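Inactive glucansucrase (Lactobacillus reuteri, PDB 5JBD) is an inactive glucansucrase of glycoside hydrolase family 70, built around a circularly permuted TIM barrel. Local coordinates at residues L293-Q298 with T818-T823. Sequence-based numbering, arbitrary orientation.
Sequences LDQMGQ and TKAIST
Gln295 reaches from the helix across to Ala820, and its amide nitrogen does the touching. From CB the chain leaves with CG anti to the carbonyl carbon (chi1 -70°) and runs on extended (chi2 156°) against Leu256 and Pro827, which carries the amide outward to the loop, where NE2 lies 3.6 Å from Ala820 CB. That nitrogen donates to a water (NE2 to water O, 3.1 Å), which in turn donates to Thr818 O. NE2 is also hydrogen-bonded to Gln252 OE1 on helix 249-263. A glutamine suits this buried position because its long arm delivers a nitrogen with two hydrogens to spend, while the small alanine methyl lets the chain pass close by.

The helix, 291-304, follows strand 279-282 of the parallel barrel sheet and turns Met296 and Leu293 onto that strand, while its outer side receives the loop that leads toward strand 841-845. One turn away, Gln298 and Thr818 come from opposite directions: NE2 is 3.1 Å from OG1, and OE1 lies near CB and CG2. Gln298 has the length to bring NE2 to Asp814 OD2, and Thr818 offers a hydroxyl to the backbone O of Asp814; each is hydrogen-bonded there. Asp294 has two oxygens to share out: OD1 forms a salt bridge with Lys334, while OD2 accepts from Gln226 and from a second water, itself the acceptor for Ile821 N. The Ile821 CD1 methyl packs 3.8 Å from OD2.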
ATOM      1  N   LEU A 293      12.559  11.704  -1.094  1.00 24.31           N
ATOM      2  CA  LEU A 293      11.964  12.400  -2.240  1.00 23.74           C
ATOM      3  C   LEU A 293      12.966  13.370  -2.871  1.00 23.54           C
ATOM      4  O   LEU A 293      13.064  13.437  -4.088  1.00 24.27           O
ATOM      5  CB  LEU A 293      10.672  13.110  -1.836  1.00 23.99           C
ATOM      6  CG  LEU A 293       9.618  12.274  -1.098  1.00 24.22           C
ATOM      7  CD1 LEU A 293       8.479  13.165  -0.634  1.00 25.06           C
ATOM      8  CD2 LEU A 293       9.088  11.159  -1.983  1.00 24.41           C
ATOM      9  N   ASP A 294      13.725  14.093  -2.050  1.00 24.10           N
ATOM     10  CA  ASP A 294      14.832  14.927  -2.542  1.00 24.38           C
ATOM     11  C   ASP A 294      15.841  14.087  -3.329  1.00 24.35           C
ATOM     12  O   ASP A 294      16.264  14.453  -4.417  1.00 22.67           O
ATOM     13  CB  ASP A 294      15.576  15.604  -1.382  1.00 25.12           C
ATOM     14  CG  ASP A 294      14.782  16.718  -0.719  1.00 25.95           C
ATOM     15  OD1 ASP A 294      13.878  17.314  -1.347  1.00 27.14           O
ATOM     16  OD2 ASP A 294      15.086  17.032   0.448  1.00 26.80           O
ATOM     17  N   GLN A 295      16.215  12.951  -2.745  1.00 24.56           N
ATOM     18  CA  GLN A 295      17.276  12.084  -3.299  1.00 25.17           C
ATOM     19  C   GLN A 295      16.860  11.413  -4.594  1.00 24.06           C
ATOM     20  O   GLN A 295      17.659  11.332  -5.531  1.00 25.11           O
ATOM     21  CB  GLN A 295      17.708  11.066  -2.238  1.00 25.30           C
ATOM     22  CG  GLN A 295      18.465  11.770  -1.115  1.00 26.67           C
ATOM     23  CD  GLN A 295      18.457  11.060   0.220  1.00 27.04           C
ATOM     24  OE1 GLN A 295      17.750  10.062   0.428  1.00 26.74           O
ATOM     25  NE2 GLN A 295      19.224  11.612   1.160  1.00 26.35           N
ATOM     26  N   MET A 296      15.604  10.984  -4.663  1.00 23.27           N
ATOM     27  CA  MET A 296      15.049  10.453  -5.910  1.00 24.10           C
ATOM     28  C   MET A 296      15.124  11.501  -7.023  1.00 24.44           C
ATOM     29  O   MET A 296      15.562  11.200  -8.124  1.00 24.25           O
ATOM     30  CB  MET A 296      13.604   9.999  -5.717  1.00 23.98           C
ATOM     31  CG  MET A 296      12.938   9.450  -6.972  1.00 24.83           C
ATOM     32  SD  MET A 296      11.203   9.053  -6.774  1.00 23.84           S
ATOM     33  CE  MET A 296      11.359   7.451  -5.982  1.00 24.62           C
ATOM     34  N   GLY A 297      14.673  12.720  -6.736  1.00 23.67           N
ATOM     35  CA  GLY A 297      14.758  13.808  -7.708  1.00 23.73           C
ATOM     36  C   GLY A 297      16.187  14.104  -8.134  1.00 24.25           C
ATOM     37  O   GLY A 297      16.460  14.315  -9.320  1.00 23.28           O
ATOM     38  N   GLN A 298      17.107  14.081  -7.174  1.00 24.62           N
ATOM     39  CA  GLN A 298      18.533  14.323  -7.470  1.00 26.56           C
ATOM     40  C   GLN A 298      19.096  13.275  -8.430  1.00 26.49           C
ATOM     41  O   GLN A 298      19.788  13.627  -9.390  1.00 25.84           O
ATOM     42  CB  GLN A 298      19.347  14.363  -6.186  1.00 26.97           C
ATOM     43  CG  GLN A 298      20.781  14.831  -6.383  1.00 28.37           C
ATOM     44  CD  GLN A 298      21.616  14.716  -5.124  1.00 28.88           C
ATOM     45  OE1 GLN A 298      21.090  14.468  -4.029  1.00 27.05           O
ATOM     46  NE2 GLN A 298      22.939  14.900  -5.272  1.00 29.95           N
ATOM     47  N   THR A 818      25.950  15.292  -0.992  1.00 31.82           N
ATOM     48  CA  THR A 818      24.842  16.183  -0.644  1.00 30.35           C
ATOM     49  C   THR A 818      24.271  15.791   0.703  1.00 29.59           C
ATOM     50  O   THR A 818      23.817  14.655   0.881  1.00 27.77           O
ATOM     51  CB  THR A 818      23.752  16.106  -1.699  1.00 30.49           C
ATOM     52  OG1 THR A 818      24.308  16.525  -2.947  1.00 29.61           O
ATOM     53  CG2 THR A 818      22.531  16.996  -1.326  1.00 30.72           C
ATOM     54  N   LYS A 819      24.286  16.729   1.649  1.00 29.65           N
ATOM     55  CA  LYS A 819      23.817  16.445   3.005  1.00 31.19           C
ATOM     56  C   LYS A 819      22.298  16.486   3.052  1.00 32.21           C
ATOM     57  O   LYS A 819      21.694  17.486   2.695  1.00 34.20           O
ATOM     58  CB  LYS A 819      24.412  17.434   3.996  1.00 34.71           C
ATOM     59  CG  LYS A 819      25.921  17.286   4.136  1.00 38.08           C
ATOM     60  CD  LYS A 819      26.485  18.258   5.154  1.00 41.66           C
ATOM     61  CE  LYS A 819      27.921  17.914   5.535  1.00 46.12           C
ATOM     62  NZ  LYS A 819      28.890  18.676   4.706  1.00 48.71           N
ATOM     63  N   ALA A 820      21.689  15.386   3.471  1.00 31.58           N
ATOM     64  CA  ALA A 820      20.231  15.301   3.636  1.00 31.81           C
ATOM     65  C   ALA A 820      19.719  16.250   4.729  1.00 31.50           C
ATOM     66  O   ALA A 820      20.404  16.519   5.713  1.00 30.35           O
ATOM     67  CB  ALA A 820      19.829  13.867   3.954  1.00 32.32           C
ATOM     68  N   ILE A 821      18.506  16.757   4.539  1.00 30.43           N
ATOM     69  CA  ILE A 821      17.898  17.729   5.471  1.00 29.87           C
ATOM     70  C   ILE A 821      17.677  17.117   6.851  1.00 28.10           C
ATOM     71  O   ILE A 821      18.083  17.682   7.844  1.00 28.70           O
ATOM     72  CB  ILE A 821      16.548  18.299   4.923  1.00 29.79           C
ATOM     73  CG1 ILE A 821      16.815  19.111   3.635  1.00 30.51           C
ATOM     74  CG2 ILE A 821      15.844  19.165   5.971  1.00 29.81           C
ATOM     75  CD1 ILE A 821      15.630  19.791   2.946  1.00 31.50           C
ATOM     76  N   SER A 822      17.017  15.967   6.910  1.00 28.35           N
ATOM     77  CA  SER A 822      16.605  15.414   8.200  1.00 28.02           C
ATOM     78  C   SER A 822      17.801  15.033   9.079  1.00 28.68           C
ATOM     79  O   SER A 822      17.747  15.245  10.287  1.00 27.94           O
ATOM     80  CB  SER A 822      15.643  14.231   8.036  1.00 28.24           C
ATOM     81  OG  SER A 822      16.304  13.011   7.734  1.00 27.76           O
ATOM     82  N   THR A 823      18.878  14.537   8.467  1.00 28.24           N
ATOM     83  CA  THR A 823      20.072  14.044   9.213  1.00 29.44           C
ATOM     84  C   THR A 823      21.284  14.956   9.222  1.00 30.60           C
ATOM     85  O   THR A 823      22.121  14.848  10.122  1.00 30.09           O
ATOM     86  CB  THR A 823      20.573  12.722   8.629  1.00 28.37           C
ATOM     87  OG1 THR A 823      20.899  12.904   7.240  1.00 27.13           O
ATOM     88  CG2 THR A 823      19.525  11.656   8.782  1.00 28.62           C
TER
HETATM   89  O   HOH W   1      17.340  15.948   1.799  1.00 29.62           O
HETATM   90  O   HOH W   2      21.303  13.704   0.208  1.00 23.88           O